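Local coordinates for catalase-3 (Neurospora crassa, PDB 4AJ9) that breaks hydrogen peroxide down to oxygen and water with the help of heme, protecting the cell from peroxide damage, at the interface of chains A and B. Sequence-based numbering; all coordinates share one arbitrary frame. Chains: chain A/B, Catalase-3.

Contact 1: the interface of chains A and B. Residues chain A 242, 245-246; chain B 250, 609, 612.
The guanidinium group of B:Arg612 points its NH2 nitrogen at A:Glu242 CB, while one face carries B:Pro609 CD of its own chain, set toward the rim, and the edge holds water 3 in the guanidinium plane. This is a subunit interface of a long heme catalase: helix 241-250 is used from both chains, and B:Pro609 and B:Arg612 come from the C-terminal domain typical of these enzymes. B:Arg612 NH2 meets water 3 at 2.7 Å in a nearly straight bond (171° at the hydrogen). Water 3 in turn bonds to the side-chain carbonyl OE1 of A:Gln245, so the arginine reaches chain A through water. The B:Lys250 chain passes the glutamine nearly perpendicular to it. Its amine NZ donates to A:Gln245 OE1 at 2.9 Å, coming from well above the carbonyl plane, 55° out of it. OE1 is therefore bonded to both NZ and water 3, and the amide's other end, NE2, is tied through water 2 to the backbone O of B:Lys250, which should disfavour a flip of the amide. NZ also bonds to water 1, which sits 2.8 Å from the backbone O of A:Glu242. The glutamate kinks about its CB-CG bond (chi2 -86°), laying CD against B:Pro609 CG at 3.8 Å, and runs antiparallel to the proline ring. The carboxylate OE1 stays 5.7 Å from B:Arg612 NH2, too far for a salt bridge, though the opposite charges may still attract.

Contact 2: the interface of chains A and B. Residues chain A 48, 51-52, 55-56; chain B 350, 354.
B:Asp354 turns its carboxylate to A:His56 with CG anti to the backbone N (chi1 172°), and B:Tyr350, one turn earlier on helix 343-360, shares that first torsion and meets A:Arg48 of helix 45-55. From the loop after that helix, A:His56 directs its imidazole NE2 at the carboxylate OD1 of B:Asp354, 2.8 Å away and nearly straight (166° at the hydrogen). The acceptor lies in the ring plane, but the ring approaches from above the carboxylate plane, 40° out of it. The other carboxylate oxygen, OD2 of B:Asp354, is modelled 2.5 Å from OD2 of A:Asp55. That is too close for two carboxylates that only accept; a shared proton is possible but not seen, and the detail is doubtful. The phenol ring of B:Tyr350 is sandwiched: A:Arg48 CG lies over one face, 3.8 Å from the centroid, and B:Asp354 CB of its own chain lies over the opposite one, toward the rim. The arginine touches through its aliphatic stem, which runs across the tyrosine. A:Leu51 CB packs at the ring's CE2. Water 4, in the ring plane, bonds to the phenol OH at 2.6 Å and to the amide OE1 of A:Gln52, whose extended chain runs past the hydroxyl. Helix 343-360 also carries the proximal tyrosine, the axial heme ligand, so this contact probably steadies that heme-bearing helix against the neighbouring subunit.

Contact 1: the interface of chains A and B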
ATOM      1  N   GLU A 242      28.887 -29.616  10.370  1.00  3.97           N
ATOM      2  CA  GLU A 242      29.219 -30.138   9.056  1.00  7.98           C
ATOM      3  C   GLU A 242      28.021 -30.901   8.469  1.00  8.72           C
ATOM      4  O   GLU A 242      27.852 -30.998   7.247  1.00  5.65           O
ATOM      5  CB  GLU A 242      30.496 -30.994   9.122  1.00  7.49           C
ATOM      6  CG  GLU A 242      30.504 -32.097  10.202  1.00  6.09           C
ATOM      7  CD  GLU A 242      30.970 -31.626  11.585  1.00 10.70           C
ATOM      8  OE1 GLU A 242      30.828 -30.427  11.919  1.00  6.77           O
ATOM      9  OE2 GLU A 242      31.482 -32.479  12.346  1.00 11.86           O
ATOM     10  N   GLN A 245      25.165 -28.143   7.398  1.00  3.56           N
ATOM     11  CA  GLN A 245      25.498 -27.528   6.122  1.00  5.38           C
ATOM     12  C   GLN A 245      25.007 -28.340   4.915  1.00  5.11           C
ATOM     13  O   GLN A 245      24.436 -27.774   3.976  1.00  6.34           O
ATOM     14  CB  GLN A 245      27.012 -27.335   6.007  1.00  3.00           C
ATOM     15  CG  GLN A 245      27.608 -26.316   6.977  1.00  5.36           C
ATOM     16  CD  GLN A 245      28.909 -25.774   6.448  1.00  6.96           C
ATOM     17  OE1 GLN A 245      29.939 -26.438   6.519  1.00  7.54           O
ATOM     18  NE2 GLN A 245      28.862 -24.586   5.861  1.00  7.78           N
ATOM     19  N   VAL A 246      25.264 -29.649   4.924  1.00  4.40           N
ATOM     20  CA  VAL A 246      24.819 -30.519   3.836  1.00  4.38           C
ATOM     21  C   VAL A 246      23.290 -30.560   3.834  1.00  5.95           C
ATOM     22  O   VAL A 246      22.649 -30.490   2.784  1.00  4.44           O
ATOM     23  CB  VAL A 246      25.422 -31.946   3.941  1.00  6.70           C
ATOM     24  CG1 VAL A 246      24.893 -32.864   2.815  1.00  3.56           C
ATOM     25  CG2 VAL A 246      26.943 -31.889   3.878  1.00  5.67           C
TER
ATOM     26  N   LYS B 250      26.444 -25.305   1.311  1.00  5.14           N
ATOM     27  CA  LYS B 250      27.755 -24.754   1.644  1.00  3.51           C
ATOM     28  C   LYS B 250      27.906 -23.285   1.243  1.00  3.91           C
ATOM     29  O   LYS B 250      28.571 -22.530   1.932  1.00  6.89           O
ATOM     30  CB  LYS B 250      28.878 -25.596   1.031  1.00  4.75           C
ATOM     31  CG  LYS B 250      28.944 -27.000   1.584  1.00  6.07           C
ATOM     32  CD  LYS B 250      29.681 -27.055   2.907  1.00  5.12           C
ATOM     33  CE  LYS B 250      29.736 -28.505   3.416  1.00  3.88           C
ATOM     34  NZ  LYS B 250      30.568 -28.627   4.647  1.00  4.53           N
ATOM     35  N   PRO B 609      36.346 -31.097  10.631  1.00 10.37           N
ATOM     36  CA  PRO B 609      35.587 -32.345  10.739  1.00  5.18           C
ATOM     37  C   PRO B 609      36.394 -33.527  10.209  1.00  8.00           C
ATOM     38  O   PRO B 609      37.164 -33.385   9.244  1.00  6.91           O
ATOM     39  CB  PRO B 609      34.354 -32.086   9.857  1.00  9.36           C
ATOM     40  CG  PRO B 609      34.205 -30.576   9.870  1.00  6.33           C
ATOM     41  CD  PRO B 609      35.637 -30.092   9.818  1.00  5.98           C
ATOM     42  N   ARG B 612      37.879 -34.368   6.504  1.00  8.38           N
ATOM     43  CA  ARG B 612      37.592 -33.217   5.651  1.00  4.42           C
ATOM     44  C   ARG B 612      38.530 -33.067   4.429  1.00  9.08           C
ATOM     45  O   ARG B 612      38.060 -32.858   3.313  1.00  5.97           O
ATOM     46  CB  ARG B 612      37.502 -31.935   6.487  1.00  6.55           C
ATOM     47  CG  ARG B 612      37.396 -30.633   5.691  1.00  7.97           C
ATOM     48  CD  ARG B 612      36.190 -30.588   4.751  1.00  6.22           C
ATOM     49  NE  ARG B 612      34.895 -30.788   5.412  1.00  4.77           N
ATOM     50  CZ  ARG B 612      34.237 -29.855   6.104  1.00  6.46           C
ATOM     51  NH1 ARG B 612      34.760 -28.643   6.289  1.00  4.69           N
ATOM     52  NH2 ARG B 612      33.057 -30.143   6.632  1.00  6.90           N
TER
HETATM   53  O   HOH W   1      30.061 -31.368   5.545  1.00  8.94           O
HETATM   54  O   HOH W   2      30.536 -23.276   3.974  1.00 10.17           O
HETATM   55  O   HOH W   3      31.808 -28.071   7.879  1.00 10.18           O

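Contact 2: the interface of chains A and B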
ATOM      1  N   ARG A  48      -7.282 -10.929 -17.410  1.00  3.04           N
ATOM      2  CA  ARG A  48      -6.787  -9.922 -16.465  1.00  3.85           C
ATOM      3  C   ARG A  48      -7.174 -10.194 -14.999  1.00  3.70           C
ATOM      4  O   ARG A  48      -6.353  -9.993 -14.106  1.00  3.42           O
ATOM      5  CB  ARG A  48      -7.145  -8.495 -16.898  1.00  3.84           C
ATOM      6  CG  ARG A  48      -6.336  -7.994 -18.099  1.00  3.55           C
ATOM      7  CD  ARG A  48      -6.700  -6.547 -18.502  1.00  3.03           C
ATOM      8  NE  ARG A  48      -8.014  -6.530 -19.128  1.00  1.95           N
ATOM      9  CZ  ARG A  48      -9.141  -6.241 -18.481  1.00  4.25           C
ATOM     10  NH1 ARG A  48      -9.100  -5.881 -17.206  1.00  1.16           N
ATOM     11  NH2 ARG A  48     -10.304  -6.287 -19.117  1.00  3.60           N
ATOM     12  N   LEU A  51      -4.727 -13.060 -13.923  1.00  4.60           N
ATOM     13  CA  LEU A  51      -3.326 -12.663 -13.844  1.00  4.00           C
ATOM     14  C   LEU A  51      -3.102 -11.548 -12.831  1.00  4.07           C
ATOM     15  O   LEU A  51      -2.051 -11.492 -12.180  1.00  3.68           O
ATOM     16  CB  LEU A  51      -2.771 -12.268 -15.222  1.00  3.48           C
ATOM     17  CG  LEU A  51      -2.028 -13.396 -15.961  1.00  3.54           C
ATOM     18  CD1 LEU A  51      -0.754 -13.804 -15.229  1.00  3.23           C
ATOM     19  CD2 LEU A  51      -2.936 -14.609 -16.164  1.00  2.75           C
ATOM     20  N   GLN A  52      -4.071 -10.651 -12.699  1.00  2.05           N
ATOM     21  CA  GLN A  52      -3.940  -9.615 -11.686  1.00  3.97           C
ATOM     22  C   GLN A  52      -3.824 -10.261 -10.310  1.00  6.20           C
ATOM     23  O   GLN A  52      -2.998  -9.857  -9.487  1.00  2.82           O
ATOM     24  CB  GLN A  52      -5.114  -8.642 -11.681  1.00  4.72           C
ATOM     25  CG  GLN A  52      -4.931  -7.601 -10.580  1.00  3.01           C
ATOM     26  CD  GLN A  52      -6.023  -6.571 -10.554  1.00  5.85           C
ATOM     27  OE1 GLN A  52      -5.971  -5.589 -11.293  1.00  4.07           O
ATOM     28  NE2 GLN A  52      -7.017  -6.778  -9.692  1.00  3.38           N
ATOM     29  N   ASP A  55      -0.407 -11.726 -10.091  1.00  1.21           N
ATOM     30  CA  ASP A  55       0.601 -10.681 -10.093  1.00  2.76           C
ATOM     31  C   ASP A  55       0.781 -10.088  -8.695  1.00  2.77           C
ATOM     32  O   ASP A  55       1.831  -9.534  -8.384  1.00  5.34           O
ATOM     33  CB  ASP A  55       0.187  -9.546 -11.049  1.00  1.56           C
ATOM     34  CG  ASP A  55       0.314  -9.921 -12.532  1.00  7.50           C
ATOM     35  OD1 ASP A  55       0.959 -10.943 -12.850  1.00  5.58           O
ATOM     36  OD2 ASP A  55      -0.233  -9.166 -13.380  1.00  3.71           O
ATOM     37  N   HIS A  56      -0.262 -10.181  -7.875  1.00  3.78           N
ATOM     38  CA  HIS A  56      -0.275  -9.544  -6.566  1.00  2.09           C
ATOM     39  C   HIS A  56      -0.268 -10.531  -5.395  1.00  4.03           C
ATOM     40  O   HIS A  56      -0.604 -10.165  -4.270  1.00  4.32           O
ATOM     41  CB  HIS A  56      -1.485  -8.619  -6.459  1.00  2.09           C
ATOM     42  CG  HIS A  56      -1.413  -7.440  -7.372  1.00  5.21           C
ATOM     43  ND1 HIS A  56      -1.181  -6.161  -6.912  1.00  3.93           N
ATOM     44  CD2 HIS A  56      -1.525  -7.344  -8.717  1.00  2.91           C
ATOM     45  CE1 HIS A  56      -1.162  -5.327  -7.934  1.00  3.57           C
ATOM     46  NE2 HIS A  56      -1.365  -6.017  -9.041  1.00  3.56           N
TER
ATOM     47  N   TYR B 350       0.980  -7.347 -20.146  1.00  1.65           N
ATOM     48  CA  TYR B 350       0.067  -6.913 -19.096  1.00  4.16           C
ATOM     49  C   TYR B 350       0.652  -7.167 -17.701  1.00  3.82           C
ATOM     50  O   TYR B 350       0.676  -6.277 -16.838  1.00  4.20           O
ATOM     51  CB  TYR B 350      -1.289  -7.631 -19.224  1.00  0.94           C
ATOM     52  CG  TYR B 350      -2.110  -7.499 -17.958  1.00  2.72           C
ATOM     53  CD1 TYR B 350      -2.829  -6.352 -17.705  1.00  3.10           C
ATOM     54  CD2 TYR B 350      -2.105  -8.508 -16.979  1.00  3.54           C
ATOM     55  CE1 TYR B 350      -3.554  -6.208 -16.541  1.00  2.62           C
ATOM     56  CE2 TYR B 350      -2.831  -8.378 -15.803  1.00  2.85           C
ATOM     57  CZ  TYR B 350      -3.553  -7.223 -15.592  1.00  4.47           C
ATOM     58  OH  TYR B 350      -4.281  -7.047 -14.432  1.00  3.45           O
ATOM     59  N   ASP B 354       1.508  -4.521 -14.391  1.00  1.53           N
ATOM     60  CA  ASP B 354       0.605  -4.718 -13.255  1.00  2.57           C
ATOM     61  C   ASP B 354       1.356  -5.096 -11.990  1.00  4.60           C
ATOM     62  O   ASP B 354       1.051  -4.572 -10.915  1.00  2.20           O
ATOM     63  CB  ASP B 354      -0.451  -5.797 -13.564  1.00  2.26           C
ATOM     64  CG  ASP B 354      -1.281  -6.169 -12.350  1.00  3.36           C
ATOM     65  OD1 ASP B 354      -1.787  -5.243 -11.678  1.00  3.45           O
ATOM     66  OD2 ASP B 354      -1.415  -7.379 -12.047  1.00  2.93           O
TER
HETATM   67  O   HOH W   4      -5.201  -4.759 -13.735  1.00  4.36           O

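Contact 1 and contact 2 lie about 43 Å apart on the same two-fold A–B interface and share no residue or secondary-structure element. Each has a twin with the chains exchanged, so the two subunits meet in each way twice. Contact 1 brings in the C-terminal domain of chain B, whereas contact 2 joins helices 45-55 and 343-360, with the loop residue A:His56, in the catalase core. Their centres stand about 24 and 27 Å from the distal histidine A:His65, so neither touches the chemistry directly. Anchoring two well-separated regions should resist rocking of one subunit on the other within the four-chain assembly.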